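Local atomic coordinates of bifunctional endomannanase/endoglucanase (Caldanaerobius polysaccharolyticus, PDB entry 3W0K), a protein that probably hydrolyses beta-linked mannan and glucan chains inside the polymer, as a family 5 glycoside hydrolase. Residues Lys164-Pro167 with Asp168-Ile171; Ala152-Ile155 with Ile156-Glu160; Leu67-Arg70 with Glu71-Arg75. All coordinates share one frame; numbering follows the deposited sequence.

Overall arrangement
All three contacts lie in the helical layer and connecting turns of an eight-stranded beta/alpha barrel, some 19 to 20 Å from the centre of the chain. Contacts 1 and 2 belong to the same beta-alpha-beta unit: contact 2 is a piece of helix 148-165, and contact 1 is the turn leading from that helix into strand 170-174. Their centres are 13 Å apart, and they touch where Ile171 CD1 meets Val159 CG1 at 4.0 Å. Contact 3 closes helix 62-74, with its centre 20 Å from contact 1 and 28 Å from contact 2. Contact 1 runs into the start of its strand, opposite the carboxyl-terminal strand ends where enzymes of this fold carry their active sites.

Contact 1. Residues Lys164-Pro167 with Asp168-Ile171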
loop_
_atom_site.group_PDB
_atom_site.type_symbol
_atom_site.label_atom_id
_atom_site.label_comp_id
_atom_site.label_asym_id
_atom_site.label_seq_id
_atom_site.Cartn_x
_atom_site.Cartn_y
_atom_site.Cartn_z
ATOM N N LYS A 164 20.888 4.296 -10.941
ATOM C CA LYS A 164 22.112 4.074 -11.706
ATOM C C LYS A 164 21.769 3.244 -12.945
ATOM O O LYS A 164 22.348 3.435 -14.019
ATOM C CB LYS A 164 23.157 3.350 -10.854
ATOM C CG LYS A 164 24.476 3.110 -11.571
ATOM C CD LYS A 164 25.520 2.525 -10.638
ATOM C CE LYS A 164 26.816 2.232 -11.383
ATOM N NZ LYS A 164 26.618 1.218 -12.458
ATOM N N ILE A 165 20.804 2.342 -12.789
ATOM C CA ILE A 165 20.352 1.474 -13.874
ATOM C C ILE A 165 19.293 2.174 -14.727
ATOM O O ILE A 165 19.392 2.200 -15.958
ATOM C CB ILE A 165 19.784 0.147 -13.315
ATOM C CG1 ILE A 165 20.902 -0.645 -12.635
ATOM C CG2 ILE A 165 19.122 -0.668 -14.428
ATOM C CD1 ILE A 165 20.411 -1.778 -11.759
ATOM N N ASP A 166 18.290 2.746 -14.068
ATOM C CA ASP A 166 17.216 3.454 -14.758
ATOM C C ASP A 166 16.877 4.750 -14.024
ATOM O O ASP A 166 16.052 4.764 -13.108
ATOM C CB ASP A 166 15.973 2.560 -14.873
ATOM C CG ASP A 166 14.855 3.206 -15.686
ATOM O OD1 ASP A 166 15.029 4.341 -16.181
ATOM O OD2 ASP A 166 13.790 2.574 -15.831
ATOM N N PRO A 167 17.474 5.872 -14.461
ATOM C CA PRO A 167 17.257 7.193 -13.860
ATOM C C PRO A 167 15.823 7.702 -13.982
ATOM O O PRO A 167 15.422 8.614 -13.260
ATOM C CB PRO A 167 18.201 8.095 -14.663
ATOM C CG PRO A 167 19.227 7.164 -15.208
ATOM C CD PRO A 167 18.433 5.955 -15.574
ATOM N N ASP A 168 15.060 7.110 -14.898
ATOM C CA ASP A 168 13.681 7.522 -15.143
ATOM C C ASP A 168 12.617 6.770 -14.349
ATOM O O ASP A 168 11.431 7.077 -14.468
ATOM C CB ASP A 168 13.358 7.411 -16.637
ATOM C CG ASP A 168 14.283 8.253 -17.504
ATOM O OD1 ASP A 168 14.565 9.411 -17.133
ATOM O OD2 ASP A 168 14.724 7.754 -18.561
ATOM N N ARG A 169 13.031 5.792 -13.547
ATOM C CA ARG A 169 12.087 5.000 -12.758
ATOM C C ARG A 169 11.538 5.715 -11.527
ATOM O O ARG A 169 12.294 6.084 -10.621
ATOM C CB ARG A 169 12.726 3.678 -12.329
ATOM C CG ARG A 169 11.836 2.815 -11.423
ATOM C CD ARG A 169 10.557 2.358 -12.124
ATOM N NE ARG A 169 10.852 1.616 -13.348
ATOM C CZ ARG A 169 10.304 1.870 -14.532
ATOM N NH1 ARG A 169 9.410 2.845 -14.663
ATOM N NH2 ARG A 169 10.706 1.193 -15.603
ATOM N N GLU A 170 10.216 5.881 -11.491
ATOM C CA GLU A 170 9.550 6.523 -10.365
ATOM C C GLU A 170 9.608 5.581 -9.171
ATOM O O GLU A 170 9.333 4.384 -9.290
ATOM C CB GLU A 170 8.099 6.858 -10.714
ATOM C CG GLU A 170 7.329 7.559 -9.602
ATOM C CD GLU A 170 5.941 7.979 -10.045
ATOM O OE1 GLU A 170 4.953 7.419 -9.529
ATOM O OE2 GLU A 170 5.840 8.861 -10.924
ATOM N N ILE A 171 9.986 6.134 -8.027
ATOM C CA ILE A 171 10.126 5.373 -6.796
ATOM C C ILE A 171 9.195 5.912 -5.720
ATOM O O ILE A 171 8.970 7.119 -5.622
ATOM C CB ILE A 171 11.598 5.406 -6.311
ATOM C CG1 ILE A 171 12.487 4.689 -7.333
ATOM C CG2 ILE A 171 11.735 4.748 -4.943
ATOM C CD1 ILE A 171 13.972 4.932 -7.144
HETATM O O HOH W 1 13.240 0.212 -14.502
HETATM O O HOH W 2 16.288 5.362 -18.412
#
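Asp166 meets the next residues with both its backbone and its side chain, and Asp168 and Arg169 are its partners. Two backbone N-H groups bond to Asp166. Arg169 N donates to Asp166 O at 3.2 Å, nearly straight at 168°, with the donor standing above the carbonyl plane. Asp168 N uses the carboxylate instead, reaching Asp166 OD1 at 3.1 Å; this bond is bent to 143° and also arrives from above the plane of its acceptor. The carboxylate can serve it because CG lies opposite the backbone N (chi1 -175°), which carries OD1 forward over the turn.

Together these bonds make a type I beta turn from Asp166 to Arg169 with an Asx turn at its start, and Pro167 takes the second position. The turn takes the chain from helix 148-165 to strand 170-174, the second half of a beta-alpha-beta crossover in the barrel.

The charged contacts are less directional. Asp166 OD2 lies over one face of the Arg169 guanidinium, 3.4 Å from NH2, with no N-H aimed at it, so the attraction is one of charge alone. That NH2 donates to Val125 O, and the guanidinium also makes a cation-pi contact with Phe132. The other carboxylate oxygen, Asp166 OD1, comes to 4.2 Å from Asp168 OD2, a pairing of like charges.

Water mediates both pairs. Water 1 donates to Asp166 OD2 at 2.8 Å and accepts from Arg169 NH2 at 2.9 Å. Water 2 donates to Asp166 OD1 and to Asp168 OD2, which is likely to ease the repulsion between the two carboxylates. Putting an alanine at Asp166 would probably leave Asp168 N without its side-chain acceptor and the Arg169 guanidinium without the negative charge over its face.

Contact 2. Residues Ala152-Ile155 with Ile156-Glu160; sequences ASLI and IRTVE
Thr158 folds back on Leu154 within helix 148-165, and this is the close-knit part of the contact. Its OG1 donates to Leu154 O at 2.9 Å, while Thr158 N donates to the same oxygen at 3.0 Å; the two approach from opposite faces of the carbonyl plane. The hydroxyl gets there because chi1 of -53° sets it beside the backbone N. Thr158 itself faces Phe111 and Val112 of helix 105-121. On the face turned to the barrel, Ile155 CG2 meets Val159 CG2 at 4.1 Å, and this pair packs towards Ile173 and Ile171 of strand 170-174, so the helix is wedged between barrel and neighbour.

Towards solvent the side chains meet backbone rather than one another. Ile156 lies back over its own helix, with CG1 3.2 Å from Ala152 O. Arg157 keeps the backbone bond from its N to Ser153 O, at 3.0 Å, but its extended chain runs away to a salt bridge with Asp109. Ser153 OG turns to Glu149 O. The buried hydroxyl of Thr158 is thus satisfied by a helix carbonyl that still keeps its backbone bond, which lets a polar group sit among apolar side chains.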
loop_
_atom_site.group_PDB
_atom_site.type_symbol
_atom_site.label_atom_id
_atom_site.label_comp_id
_atom_site.label_asym_id
_atom_site.label_seq_id
_atom_site.Cartn_x
_atom_site.Cartn_y
_atom_site.Cartn_z
ATOM N N ALA A 152 16.812 5.863 6.462
ATOM C CA ALA A 152 17.136 6.807 5.395
ATOM C C ALA A 152 18.349 6.342 4.590
ATOM O O ALA A 152 18.341 6.397 3.362
ATOM C CB ALA A 152 17.381 8.203 5.975
ATOM N N SER A 153 19.377 5.859 5.283
ATOM C CA SER A 153 20.581 5.381 4.609
ATOM C C SER A 153 20.273 4.225 3.660
ATOM O O SER A 153 20.772 4.198 2.534
ATOM C CB SER A 153 21.646 4.967 5.628
ATOM O OG SER A 153 22.157 6.100 6.312
ATOM N N LEU A 154 19.423 3.298 4.098
ATOM C CA LEU A 154 19.053 2.160 3.262
ATOM C C LEU A 154 18.219 2.607 2.065
ATOM O O LEU A 154 18.423 2.133 0.951
ATOM C CB LEU A 154 18.291 1.101 4.065
ATOM C CG LEU A 154 17.881 -0.148 3.270
ATOM C CD1 LEU A 154 19.103 -0.837 2.666
ATOM C CD2 LEU A 154 17.113 -1.101 4.179
ATOM N N ILE A 155 17.265 3.505 2.302
ATOM C CA ILE A 155 16.422 4.015 1.226
ATOM C C ILE A 155 17.280 4.734 0.183
ATOM O O ILE A 155 17.135 4.499 -1.013
ATOM C CB ILE A 155 15.334 4.970 1.772
ATOM C CG1 ILE A 155 14.357 4.197 2.667
ATOM C CG2 ILE A 155 14.591 5.657 0.629
ATOM C CD1 ILE A 155 13.576 3.098 1.951
ATOM N N ILE A 156 18.206 5.569 0.649
ATOM C CA ILE A 156 19.092 6.307 -0.249
ATOM C C ILE A 156 19.968 5.353 -1.065
ATOM O O ILE A 156 20.129 5.533 -2.275
ATOM C CB ILE A 156 19.948 7.327 0.539
ATOM C CG1 ILE A 156 19.047 8.453 1.062
ATOM C CG2 ILE A 156 21.047 7.909 -0.348
ATOM C CD1 ILE A 156 19.717 9.359 2.077
ATOM N N ARG A 157 20.481 4.307 -0.420
ATOM C CA ARG A 157 21.309 3.329 -1.116
ATOM C C ARG A 157 20.500 2.636 -2.215
ATOM O O ARG A 157 20.973 2.473 -3.337
ATOM C CB ARG A 157 21.844 2.270 -0.143
ATOM C CG ARG A 157 22.664 1.203 -0.848
ATOM C CD ARG A 157 23.037 0.030 0.039
ATOM N NE ARG A 157 23.667 -1.009 -0.770
ATOM C CZ ARG A 157 23.860 -2.267 -0.386
ATOM N NH1 ARG A 157 23.477 -2.673 0.821
ATOM N NH2 ARG A 157 24.398 -3.134 -1.235
ATOM N N THR A 158 19.274 2.243 -1.882
ATOM C CA THR A 158 18.399 1.551 -2.822
ATOM C C THR A 158 17.983 2.446 -3.988
ATOM O O THR A 158 18.013 2.017 -5.143
ATOM C CB THR A 158 17.159 0.993 -2.097
ATOM O OG1 THR A 158 17.585 0.201 -0.981
ATOM C CG2 THR A 158 16.342 0.109 -3.033
ATOM N N VAL A 159 17.616 3.686 -3.677
ATOM C CA VAL A 159 17.205 4.660 -4.685
ATOM C C VAL A 159 18.348 4.935 -5.664
ATOM O O VAL A 159 18.139 4.978 -6.878
ATOM C CB VAL A 159 16.733 5.974 -4.024
ATOM C CG1 VAL A 159 16.638 7.098 -5.049
ATOM C CG2 VAL A 159 15.373 5.759 -3.368
ATOM N N GLU A 160 19.559 5.084 -5.133
ATOM C CA GLU A 160 20.723 5.336 -5.976
ATOM C C GLU A 160 21.045 4.134 -6.862
ATOM O O GLU A 160 21.424 4.295 -8.024
ATOM C CB GLU A 160 21.930 5.722 -5.120
ATOM C CG GLU A 160 21.816 7.123 -4.518
ATOM C CD GLU A 160 23.023 7.532 -3.685
ATOM O OE1 GLU A 160 23.916 6.690 -3.445
ATOM O OE2 GLU A 160 23.071 8.707 -3.261
#

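Contact 3. Residues Leu67-Arg70 with Glu71-Arg75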
loop_
_atom_site.group_PDB
_atom_site.type_symbol
_atom_site.label_atom_id
_atom_site.label_comp_id
_atom_site.label_asym_id
_atom_site.label_seq_id
_atom_site.Cartn_x
_atom_site.Cartn_y
_atom_site.Cartn_z
ATOM N N LEU A 67 3.340 -10.032 -16.818
ATOM C CA LEU A 67 1.941 -10.176 -17.207
ATOM C C LEU A 67 1.051 -9.145 -16.523
ATOM O O LEU A 67 0.167 -8.565 -17.158
ATOM C CB LEU A 67 1.451 -11.597 -16.914
ATOM C CG LEU A 67 0.047 -11.961 -17.404
ATOM C CD1 LEU A 67 -0.100 -11.655 -18.888
ATOM C CD2 LEU A 67 -0.212 -13.435 -17.127
ATOM N N TYR A 68 1.285 -8.912 -15.233
ATOM C CA TYR A 68 0.502 -7.922 -14.501
ATOM C C TYR A 68 0.702 -6.557 -15.162
ATOM O O TYR A 68 -0.256 -5.814 -15.382
ATOM C CB TYR A 68 0.956 -7.829 -13.038
ATOM C CG TYR A 68 0.831 -9.091 -12.206
ATOM C CD1 TYR A 68 -0.006 -10.143 -12.588
ATOM C CD2 TYR A 68 1.564 -9.229 -11.030
ATOM C CE1 TYR A 68 -0.104 -11.307 -11.811
ATOM C CE2 TYR A 68 1.475 -10.378 -10.250
ATOM C CZ TYR A 68 0.643 -11.411 -10.640
ATOM O OH TYR A 68 0.564 -12.538 -9.855
ATOM N N LEU A 69 1.956 -6.236 -15.477
ATOM C CA LEU A 69 2.296 -4.962 -16.109
ATOM C C LEU A 69 1.625 -4.817 -17.473
ATOM O O LEU A 69 1.038 -3.776 -17.778
ATOM C CB LEU A 69 3.819 -4.827 -16.259
ATOM C CG LEU A 69 4.327 -3.589 -17.007
ATOM C CD1 LEU A 69 3.916 -2.314 -16.281
ATOM C CD2 LEU A 69 5.841 -3.655 -17.162
ATOM N N ARG A 70 1.703 -5.871 -18.280
ATOM C CA ARG A 70 1.104 -5.857 -19.609
ATOM C C ARG A 70 -0.397 -5.613 -19.552
ATOM O O ARG A 70 -0.924 -4.787 -20.299
ATOM C CB ARG A 70 1.390 -7.169 -20.345
ATOM C CG ARG A 70 0.682 -7.286 -21.685
ATOM C CD ARG A 70 1.265 -8.406 -22.530
ATOM N NE ARG A 70 2.615 -8.094 -22.992
ATOM C CZ ARG A 70 2.903 -7.175 -23.914
ATOM N NH1 ARG A 70 1.934 -6.469 -24.483
ATOM N NH2 ARG A 70 4.164 -6.959 -24.263
ATOM N N GLU A 71 -1.082 -6.321 -18.662
ATOM C CA GLU A 71 -2.525 -6.163 -18.543
ATOM C C GLU A 71 -2.931 -4.803 -17.975
ATOM O O GLU A 71 -3.942 -4.234 -18.382
ATOM C CB GLU A 71 -3.133 -7.317 -17.742
ATOM C CG GLU A 71 -2.920 -8.700 -18.380
ATOM C CD GLU A 71 -3.541 -8.855 -19.767
ATOM O OE1 GLU A 71 -4.419 -8.053 -20.150
ATOM O OE2 GLU A 71 -3.150 -9.804 -20.481
ATOM N N CYS A 72 -2.135 -4.263 -17.054
ATOM C CA CYS A 72 -2.435 -2.949 -16.492
ATOM C C CYS A 72 -2.218 -1.877 -17.561
ATOM O O CYS A 72 -3.087 -1.037 -17.796
ATOM C CB CYS A 72 -1.552 -2.658 -15.273
ATOM S SG CYS A 72 -2.056 -3.517 -13.766
ATOM N N SER A 73 -1.065 -1.928 -18.224
ATOM C CA SER A 73 -0.734 -0.957 -19.265
ATOM C C SER A 73 -1.738 -0.947 -20.416
ATOM O O SER A 73 -2.086 0.118 -20.929
ATOM C CB SER A 73 0.677 -1.210 -19.809
ATOM O OG SER A 73 1.661 -0.864 -18.849
ATOM N N ALA A 74 -2.221 -2.126 -20.798
ATOM C CA ALA A 74 -3.187 -2.238 -21.889
ATOM C C ALA A 74 -4.482 -1.490 -21.586
ATOM O O ALA A 74 -5.165 -1.019 -22.499
ATOM C CB ALA A 74 -3.484 -3.702 -22.176
ATOM N N ARG A 75 -4.793 -1.356 -20.299
ATOM C CA ARG A 75 -6.009 -0.683 -19.847
ATOM C C ARG A 75 -5.755 0.709 -19.263
ATOM O O ARG A 75 -6.590 1.245 -18.526
ATOM C CB ARG A 75 -6.721 -1.561 -18.817
ATOM C CG ARG A 75 -7.173 -2.896 -19.366
ATOM C CD ARG A 75 -7.533 -3.862 -18.255
ATOM N NE ARG A 75 -8.057 -5.115 -18.790
ATOM C CZ ARG A 75 -7.320 -6.072 -19.340
ATOM N NH1 ARG A 75 -6.003 -5.937 -19.429
ATOM N NH2 ARG A 75 -7.905 -7.151 -19.843
#
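Leu67 CD1 comes to 3.9 Å from OE2 of the flat Glu71 carboxylate, the two side chains lying side by side and pointing the same way. This is the last part of helix 62-74, in the beta-alpha-beta unit formed with strands 38-44 and 78-83 of the barrel. The other oxygen of the carboxylate, OE1, faces the guanidinium of Arg75: NH1 donates to it at 2.7 Å, nearly straight at 165°, on the lone pair turned away from OE2. Both acceptors of NH1 lie at the edge of the guanidinium, close to its plane, since Glu71 O also receives a bond from it at 2.9 Å. The salt bridge therefore has a backbone oxygen as its second anchor, and the two bonds hold the guanidinium against rotation. NE of the same arginine is paired with Asp29, so the group ties the C-terminal end of helix 62-74 to helix 25-33. The Tyr68 ring meets that of Trp10 with the planes about 55° apart, and its OH is hydrogen-bonded to Glu21 O.

The helix is kept regular by bonds from Glu71, Cys72, Ser73 and Ala74 back to the carbonyls four residues earlier; the shortest, Ser73 N to Leu69 O, is 2.8 Å. At the end Arg75 N drops to Cys72 O, a bond three residues back, as the chain leaves the helix.

In Glu71, chi1 of -61° sets CG beside the backbone N, 3.3 Å from Leu67 O, and a bend at chi2 turns the carboxylate towards Arg75. On the barrel-facing side, Tyr68 packs on Ile41 and Met79, while Cys72 rests on Val39. Leu69 also reaches Met79, and its CD1 lies 3.7 Å from OG of Ser73, one turn further on.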